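Local coordinates for protein probable tagatose 6-phosphate kinase (Sinorhizobium meliloti, PDB 3TXV) that probably acts in carbohydrate metabolism, perhaps as a tagatose-6-phosphate kinase, and belongs to the family of GatZ/KbaZ-like subunits of tagatose-bisphosphate aldolase, at residues A[302-307]-A[371-376]; A[309-314]-A[375-380]; A[151-156]-A[209-214]. One frame throughout, in Å; residues are numbered along the deposited sequence.

Contact 1 (A[302-307]-A[371-376]); sequences GLDQIA and DELMSL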
loop_
_atom_site.group_PDB
_atom_site.type_symbol
_atom_site.label_atom_id
_atom_site.label_comp_id
_atom_site.label_asym_id
_atom_site.label_seq_id
_atom_site.Cartn_x
_atom_site.Cartn_y
_atom_site.Cartn_z
ATOM N N GLY A 302 -0.211 10.032 -19.855
ATOM C CA GLY A 302 -1.195 10.842 -20.619
ATOM C C GLY A 302 -0.868 12.341 -20.682
ATOM O O GLY A 302 -0.713 12.935 -21.774
ATOM N N LEU A 303 -0.699 12.943 -19.504
ATOM C CA LEU A 303 -0.317 14.360 -19.420
ATOM C C LEU A 303 1.017 14.612 -20.106
ATOM O O LEU A 303 1.221 15.642 -20.752
ATOM C CB LEU A 303 -0.276 14.845 -17.973
ATOM C CG LEU A 303 -1.656 14.864 -17.339
ATOM C CD1 LEU A 303 -1.626 15.221 -15.862
ATOM C CD2 LEU A 303 -2.494 15.804 -18.103
ATOM N N ASP A 304 1.933 13.666 -19.969
ATOM C CA ASP A 304 3.182 13.773 -20.678
ATOM C C ASP A 304 2.919 13.909 -22.179
ATOM O O ASP A 304 3.472 14.817 -22.807
ATOM C CB ASP A 304 4.068 12.585 -20.367
ATOM C CG ASP A 304 5.459 12.731 -20.933
ATOM O OD1 ASP A 304 6.027 13.844 -20.846
ATOM O OD2 ASP A 304 5.980 11.716 -21.462
ATOM N N GLN A 305 2.051 13.055 -22.748
ATOM C CA GLN A 305 1.825 13.093 -24.207
ATOM C C GLN A 305 0.997 14.305 -24.652
ATOM O O GLN A 305 1.197 14.845 -25.723
ATOM C CB GLN A 305 1.201 11.818 -24.735
ATOM C CG GLN A 305 1.923 10.559 -24.385
ATOM C CD GLN A 305 0.934 9.432 -24.109
ATOM O OE1 GLN A 305 0.363 8.844 -25.030
ATOM N NE2 GLN A 305 0.691 9.157 -22.831
ATOM N N ILE A 306 0.062 14.739 -23.828
ATOM C CA ILE A 306 -0.634 15.972 -24.118
ATOM C C ILE A 306 0.349 17.155 -24.198
ATOM O O ILE A 306 0.288 17.982 -25.124
ATOM C CB ILE A 306 -1.689 16.200 -23.095
ATOM C CG1 ILE A 306 -2.948 15.462 -23.521
ATOM C CG2 ILE A 306 -1.931 17.675 -22.862
ATOM C CD1 ILE A 306 -3.828 15.168 -22.337
ATOM N N ALA A 307 1.271 17.200 -23.252
ATOM C CA ALA A 307 2.246 18.266 -23.210
ATOM C C ALA A 307 3.203 18.181 -24.409
ATOM O O ALA A 307 3.677 19.193 -24.915
ATOM C CB ALA A 307 3.032 18.216 -21.885
ATOM N N ASP A 371 7.689 17.882 -12.102
ATOM C CA ASP A 371 7.468 19.311 -11.869
ATOM C C ASP A 371 7.647 20.166 -13.109
ATOM O O ASP A 371 6.979 21.171 -13.269
ATOM C CB ASP A 371 8.330 19.815 -10.712
ATOM C CG ASP A 371 7.770 19.381 -9.328
ATOM O OD1 ASP A 371 7.450 18.174 -9.125
ATOM O OD2 ASP A 371 7.641 20.261 -8.434
ATOM N N GLU A 372 8.527 19.770 -14.009
ATOM C CA GLU A 372 8.612 20.488 -15.265
ATOM C C GLU A 372 7.250 20.364 -15.980
ATOM O O GLU A 372 6.714 21.345 -16.512
ATOM C CB GLU A 372 9.767 19.950 -16.119
ATOM C CG GLU A 372 10.131 20.824 -17.310
ATOM C CD GLU A 372 11.466 20.433 -17.968
ATOM O OE1 GLU A 372 11.604 19.299 -18.474
ATOM O OE2 GLU A 372 12.396 21.267 -17.996
ATOM N N LEU A 373 6.689 19.151 -15.939
ATOM C CA LEU A 373 5.504 18.794 -16.694
ATOM C C LEU A 373 4.268 19.347 -16.053
ATOM O O LEU A 373 3.395 19.837 -16.756
ATOM C CB LEU A 373 5.387 17.275 -16.817
ATOM C CG LEU A 373 4.053 16.637 -17.220
ATOM C CD1 LEU A 373 3.621 17.050 -18.619
ATOM C CD2 LEU A 373 4.124 15.118 -17.105
HETATM N N MSE A 374 4.183 19.254 -14.729
HETATM C CA MSE A 374 3.039 19.788 -13.992
HETATM C C MSE A 374 2.916 21.300 -14.115
HETATM O O MSE A 374 1.797 21.835 -14.133
HETATM C CB MSE A 374 3.084 19.399 -12.510
HETATM C CG MSE A 374 2.779 17.936 -12.279
HETATM SE SE MSE A 374 1.178 17.430 -13.239
HETATM C CE MSE A 374 -0.026 17.740 -11.794
ATOM N N SER A 375 4.060 21.974 -14.200
ATOM C CA SER A 375 4.087 23.410 -14.145
ATOM C C SER A 375 3.963 23.956 -15.564
ATOM O O SER A 375 3.510 25.082 -15.787
ATOM C CB SER A 375 5.365 23.893 -13.456
ATOM O OG SER A 375 6.438 23.997 -14.377
ATOM N N LEU A 376 4.367 23.150 -16.533
ATOM C CA LEU A 376 4.155 23.508 -17.915
ATOM C C LEU A 376 2.670 23.405 -18.276
ATOM O O LEU A 376 2.243 23.995 -19.279
ATOM C CB LEU A 376 4.974 22.613 -18.806
ATOM C CG LEU A 376 4.736 22.700 -20.296
ATOM C CD1 LEU A 376 5.192 24.061 -20.716
ATOM C CD2 LEU A 376 5.531 21.625 -20.987
#
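D304, which meets L373 through its CB, contributes the carboxylate at the margin of this otherwise aliphatic contact, and no aromatic ring takes part. The carboxylate's polar bonds run to partners beyond the two helices: OD1 forms a salt bridge with R315 and accepts a hydrogen bond from the backbone N of L319, while OD2 accepts one from that of A320. Three partners shared between its two oxygens should hold the group's rotation, and the positive side chain of R315 would be expected to favour its charged form. The same R315 lies against A307, E372 and L376, bridging the two helices on that flank.

L373 carries the largest share of the packing. With CG anti to the backbone N (chi1 163°), its fork reaches across to the other helix, and the two methyls divide the work. CD1 meets A307 CB at 3.5 Å and also approaches the backbone oxygen of L303, whereas CD2 lies beside the backbone N of D304, 3.9 Å away. One leucine thus covers about one turn of segment 302-307.

Two weaker contacts widen the patch. L376 CD2 comes to 4.3 Å from A307 CB. M374, present as selenomethionine, starts out pointing away from the partner helix, but its chain folds back (chi2 -49°) and leaves SE 4.4 Å from L303 CD1. L303 and M374 also touch helix 407-424, through A407 and K408 respectively.

No hydrogen bond joins the segments. Their axes approach to 10.2 Å and cross at 62°, a steep angle that limits the overlap to these few side chains. This is apolar helix-helix packing in the helical region that follows the barrel, between helix 290-310, next in chain after the last barrel strand, and helix 364-376.

Contact 2 (A[309-314]-A[375-380]); sequences FLFPAA and SLLDGV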
loop_
_atom_site.group_PDB
_atom_site.type_symbol
_atom_site.label_atom_id
_atom_site.label_comp_id
_atom_site.label_asym_id
_atom_site.label_seq_id
_atom_site.Cartn_x
_atom_site.Cartn_y
_atom_site.Cartn_z
ATOM N N PHE A 309 2.573 17.204 -27.306
ATOM C CA PHE A 309 1.802 17.584 -28.485
ATOM C C PHE A 309 1.567 19.094 -28.434
ATOM O O PHE A 309 2.039 19.803 -29.287
ATOM C CB PHE A 309 0.497 16.775 -28.584
ATOM C CG PHE A 309 -0.457 17.292 -29.632
ATOM C CD1 PHE A 309 -0.261 17.000 -30.987
ATOM C CD2 PHE A 309 -1.549 18.098 -29.275
ATOM C CE1 PHE A 309 -1.151 17.499 -31.965
ATOM C CE2 PHE A 309 -2.418 18.605 -30.229
ATOM C CZ PHE A 309 -2.223 18.311 -31.573
ATOM N N LEU A 310 0.870 19.585 -27.422
ATOM C CA LEU A 310 0.569 20.986 -27.330
ATOM C C LEU A 310 1.835 21.809 -27.465
ATOM O O LEU A 310 1.883 22.780 -28.238
ATOM C CB LEU A 310 -0.005 21.272 -25.966
ATOM C CG LEU A 310 -1.484 21.491 -25.683
ATOM C CD1 LEU A 310 -2.389 21.384 -26.890
ATOM C CD2 LEU A 310 -1.889 20.565 -24.588
ATOM N N PHE A 311 2.868 21.407 -26.724
ATOM C CA PHE A 311 4.078 22.231 -26.544
ATOM C C PHE A 311 5.378 21.564 -26.858
ATOM O O PHE A 311 6.260 21.575 -26.023
ATOM C CB PHE A 311 4.172 22.679 -25.092
ATOM C CG PHE A 311 2.948 23.311 -24.616
ATOM C CD1 PHE A 311 2.466 24.456 -25.248
ATOM C CD2 PHE A 311 2.243 22.760 -23.557
ATOM C CE1 PHE A 311 1.297 25.037 -24.820
ATOM C CE2 PHE A 311 1.048 23.352 -23.122
ATOM C CZ PHE A 311 0.574 24.484 -23.759
ATOM N N PRO A 312 5.534 21.045 -28.071
ATOM C CA PRO A 312 6.680 20.142 -28.298
ATOM C C PRO A 312 8.046 20.777 -28.028
ATOM O O PRO A 312 9.031 20.059 -27.872
ATOM C CB PRO A 312 6.576 19.767 -29.786
ATOM C CG PRO A 312 5.401 20.565 -30.343
ATOM C CD PRO A 312 4.927 21.542 -29.312
ATOM N N ALA A 313 8.111 22.107 -27.984
ATOM C CA ALA A 313 9.404 22.778 -27.908
ATOM C C ALA A 313 9.892 22.872 -26.490
ATOM O O ALA A 313 11.099 22.837 -26.252
ATOM C CB ALA A 313 9.334 24.181 -28.514
ATOM N N ALA A 314 8.951 22.982 -25.558
ATOM C CA ALA A 314 9.247 23.480 -24.226
ATOM C C ALA A 314 9.963 22.480 -23.311
ATOM O O ALA A 314 10.115 22.741 -22.100
ATOM C CB ALA A 314 7.973 24.001 -23.587
ATOM N N SER A 375 4.060 21.974 -14.200
ATOM C CA SER A 375 4.087 23.410 -14.145
ATOM C C SER A 375 3.963 23.956 -15.564
ATOM O O SER A 375 3.510 25.082 -15.787
ATOM C CB SER A 375 5.365 23.893 -13.456
ATOM O OG SER A 375 6.438 23.997 -14.377
ATOM N N LEU A 376 4.367 23.150 -16.533
ATOM C CA LEU A 376 4.155 23.508 -17.915
ATOM C C LEU A 376 2.670 23.405 -18.276
ATOM O O LEU A 376 2.243 23.995 -19.279
ATOM C CB LEU A 376 4.974 22.613 -18.806
ATOM C CG LEU A 376 4.736 22.700 -20.296
ATOM C CD1 LEU A 376 5.192 24.061 -20.716
ATOM C CD2 LEU A 376 5.531 21.625 -20.987
ATOM N N LEU A 377 1.875 22.694 -17.465
ATOM C CA LEU A 377 0.426 22.618 -17.717
ATOM C C LEU A 377 -0.429 23.420 -16.716
ATOM O O LEU A 377 -1.659 23.399 -16.777
ATOM C CB LEU A 377 -0.029 21.159 -17.824
ATOM C CG LEU A 377 0.571 20.305 -18.960
ATOM C CD1 LEU A 377 0.214 18.837 -18.782
ATOM C CD2 LEU A 377 0.168 20.755 -20.339
ATOM N N ASP A 378 0.248 24.128 -15.809
ATOM C CA ASP A 378 -0.367 25.006 -14.811
ATOM C C ASP A 378 -1.186 26.093 -15.486
ATOM O O ASP A 378 -0.674 26.842 -16.320
ATOM C CB ASP A 378 0.745 25.693 -14.020
ATOM C CG ASP A 378 0.281 26.263 -12.653
ATOM O OD1 ASP A 378 1.057 27.060 -12.072
ATOM O OD2 ASP A 378 -0.812 25.910 -12.133
ATOM N N GLY A 379 -2.460 26.176 -15.115
ATOM C CA GLY A 379 -3.393 27.142 -15.693
ATOM C C GLY A 379 -4.013 26.706 -17.008
ATOM O O GLY A 379 -5.086 27.208 -17.411
ATOM N N VAL A 380 -3.342 25.770 -17.683
ATOM C CA VAL A 380 -3.742 25.367 -19.020
ATOM C C VAL A 380 -4.998 24.543 -18.951
ATOM O O VAL A 380 -5.032 23.517 -18.294
ATOM C CB VAL A 380 -2.630 24.599 -19.765
ATOM C CG1 VAL A 380 -3.044 24.309 -21.190
ATOM C CG2 VAL A 380 -1.324 25.388 -19.778
#
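F311 directs the rim of its ring at three residues of 375-380. CE2 is 3.9 Å from L377 CD2, a methyl that lies in the plane of the ring, so the meeting is at the edge. Farther round the rim, CZ approaches V380 CG1 at 4.4 Å, again near the ring plane. The third neighbour is L376: its CG sits 4.1 Å from F311 CD2, the two side chains running alongside each other with reversed headings, and its backbone oxygen comes obliquely to CE2. One ring face is taken up from within its own segment, where L310 CB stands 3.5 Å above the plane over the ring centre. F311 CG is anti to its own carbonyl carbon (chi1 -52°), the setting from which the ring edge extends to the other segment.

Helix 290-310 stops just before F311, and the chain after helix 364-376 turns through 377-380. The contact is peripheral, its centre about 32 Å from the centre of the chain, at the far end of helices that come after the eight-stranded barrel in sequence.

Purely aliphatic contact between the segments comes from L376, whose CD1 reaches A314 CB at 4.0 Å. L377 also touches L303 and A307 of helix 290-310, which ties this patch to the helix packing.

No hydrogen bond crosses between the segments; backbone bonds close the two turns. A type I turn from F311 to A314 is closed by A314 N to F311 O, 3.1 Å, bringing A314 round to L376. The type II turn from L377 to V380 is closed by V380 N to L377 O; its third residue, G379, has a phi of 83°, a value favouring glycine.

Contact 3 (A[151-156]-A[209-214]); sequences RAARLA and AAFEEA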
loop_
_atom_site.group_PDB
_atom_site.type_symbol
_atom_site.label_atom_id
_atom_site.label_comp_id
_atom_site.label_asym_id
_atom_site.label_seq_id
_atom_site.Cartn_x
_atom_site.Cartn_y
_atom_site.Cartn_z
ATOM N N ARG A 151 7.805 -14.219 19.039
ATOM C CA ARG A 151 8.388 -12.964 18.616
ATOM C C ARG A 151 7.295 -11.931 18.365
ATOM O O ARG A 151 7.483 -10.738 18.629
ATOM C CB ARG A 151 9.215 -13.155 17.351
ATOM C CG ARG A 151 10.288 -14.192 17.457
ATOM C CD ARG A 151 11.300 -14.069 16.350
ATOM N NE ARG A 151 12.335 -15.068 16.583
ATOM C CZ ARG A 151 13.416 -15.272 15.835
ATOM N NH1 ARG A 151 13.637 -14.531 14.764
ATOM N NH2 ARG A 151 14.288 -16.224 16.185
ATOM N N ALA A 152 6.151 -12.374 17.869
ATOM C CA ALA A 152 5.051 -11.448 17.621
ATOM C C ALA A 152 4.652 -10.861 18.951
ATOM O O ALA A 152 4.493 -9.654 19.079
ATOM C CB ALA A 152 3.861 -12.167 16.961
ATOM N N ALA A 153 4.539 -11.744 19.940
ATOM C CA ALA A 153 4.200 -11.376 21.314
ATOM C C ALA A 153 5.201 -10.433 21.986
ATOM O O ALA A 153 4.792 -9.531 22.720
ATOM C CB ALA A 153 4.020 -12.604 22.166
ATOM N N ARG A 154 6.492 -10.626 21.750
ATOM C CA ARG A 154 7.409 -9.704 22.334
ATOM C C ARG A 154 7.085 -8.321 21.821
ATOM O O ARG A 154 7.036 -7.375 22.602
ATOM C CB ARG A 154 8.897 -10.038 22.143
ATOM C CG ARG A 154 9.711 -9.107 23.046
ATOM C CD ARG A 154 11.176 -9.314 23.069
ATOM N NE ARG A 154 11.611 -10.111 24.227
ATOM C CZ ARG A 154 12.886 -10.309 24.572
ATOM N NH1 ARG A 154 13.882 -9.744 23.875
ATOM N NH2 ARG A 154 13.165 -11.060 25.621
ATOM N N LEU A 155 6.856 -8.189 20.517
ATOM C CA LEU A 155 6.644 -6.853 19.951
ATOM C C LEU A 155 5.331 -6.230 20.447
ATOM O O LEU A 155 5.258 -5.024 20.693
ATOM C CB LEU A 155 6.715 -6.887 18.445
ATOM C CG LEU A 155 8.129 -7.044 17.919
ATOM C CD1 LEU A 155 8.141 -7.329 16.427
ATOM C CD2 LEU A 155 8.966 -5.814 18.235
ATOM N N ALA A 156 4.316 -7.066 20.623
ATOM C CA ALA A 156 3.089 -6.645 21.239
ATOM C C ALA A 156 3.353 -5.982 22.609
ATOM O O ALA A 156 2.827 -4.904 22.912
ATOM C CB ALA A 156 2.200 -7.820 21.384
ATOM N N ALA A 209 -1.739 -18.273 22.799
ATOM C CA ALA A 209 -0.943 -18.959 23.819
ATOM C C ALA A 209 0.311 -18.166 24.133
ATOM O O ALA A 209 0.581 -17.841 25.300
ATOM C CB ALA A 209 -0.585 -20.389 23.377
ATOM N N ALA A 210 1.045 -17.834 23.072
ATOM C CA ALA A 210 2.292 -17.084 23.154
ATOM C C ALA A 210 2.113 -15.675 23.711
ATOM O O ALA A 210 3.051 -15.116 24.259
ATOM C CB ALA A 210 2.959 -17.043 21.786
ATOM N N PHE A 211 0.917 -15.104 23.578
ATOM C CA PHE A 211 0.637 -13.769 24.148
ATOM C C PHE A 211 0.411 -13.734 25.645
ATOM O O PHE A 211 0.739 -12.746 26.309
ATOM C CB PHE A 211 -0.541 -13.118 23.463
ATOM C CG PHE A 211 -0.161 -12.323 22.286
ATOM C CD1 PHE A 211 0.396 -12.941 21.168
ATOM C CD2 PHE A 211 -0.343 -10.955 22.281
ATOM C CE1 PHE A 211 0.750 -12.209 20.053
ATOM C CE2 PHE A 211 -0.001 -10.196 21.151
ATOM C CZ PHE A 211 0.560 -10.834 20.038
ATOM N N GLU A 212 -0.217 -14.771 26.147
ATOM C CA GLU A 212 -0.339 -15.027 27.540
ATOM C C GLU A 212 0.989 -15.425 28.180
ATOM O O GLU A 212 1.324 -14.975 29.227
ATOM C CB GLU A 212 -1.423 -16.051 27.743
ATOM C CG GLU A 212 -2.648 -15.758 26.925
ATOM C CD GLU A 212 -3.607 -16.922 26.831
ATOM O OE1 GLU A 212 -3.133 -18.054 26.779
ATOM O OE2 GLU A 212 -4.834 -16.723 26.796
ATOM N N GLU A 213 1.787 -16.214 27.505
ATOM C CA GLU A 213 3.041 -16.711 28.041
ATOM C C GLU A 213 3.832 -15.490 28.270
ATOM O O GLU A 213 4.627 -15.405 29.168
ATOM C CB GLU A 213 3.752 -17.644 27.082
ATOM N N ALA A 214 3.649 -14.596 27.340
ATOM C CA ALA A 214 4.168 -13.251 27.286
ATOM C C ALA A 214 3.698 -12.340 28.407
ATOM O O ALA A 214 4.453 -11.503 28.842
ATOM C CB ALA A 214 3.924 -12.650 25.965
#
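F211 lays one face of its ring over the backbone of A153, and this is the densely packed half of the contact. A153 CA stands 4.0 Å from the ring centroid, 21° off the ring normal, which meets the geometry of a CH-pi interaction. The ring spans more than this one residue: A153 CB lies beside CD1 at 3.8 Å, A156 CB comes against CE2 obliquely, and A152 CB approaches CE1 at 4.4 Å. Although the CB of F211 does not head straight for helix 145-161, the side chain (chi1 -89°) carries the ring there. F220 meets the ring edge-to-face from the short helix 217-220.

A smaller residue such as an alanine here would probably open a gap over A153 and A156 and deprive the F220 ring of its aromatic partner.

The other half is thinner and leads to solvent. There A153 CB alone bridges to the second helix, 3.4 Å from A210 O and 3.8 Å from A214 CB, and A214 is exposed. R151 and R154 start away from the contact and form salt bridges with E139 and E114, partners outside the two segments.

Small alanines let the axes approach to 8.5 Å at a crossing angle of -49°. On its inner side, helix 145-161 rests on strand 127-130 through L155 and A156, which both touch L130. Helices 145-161 and 197-214 follow the adjacent parallel strands 127-130 and 172-176, so their packing joins successive helices of the outer layer of a (beta/alpha)8, or TIM, barrel.

In the fold
Contact 3 comes first along the chain, both its segments preceding those of contacts 1 and 2. It joins helices 145-161 and 197-214 on the outside of the eight-stranded parallel barrel. Contacts 1 and 2 lie on the opposite side of the chain's centre, with their centres 51 Å and 57 Å from that of contact 3. They are consecutive parts of one interface: both use helices 290-310 and 364-376, their centres are 6 Å apart, and they share S375 and L376. Contact 1 packs the helices themselves, while contact 2 continues past their ends. The contacts thus sample two separate parts of the chain: the outer helices of the barrel, and the helical region after it.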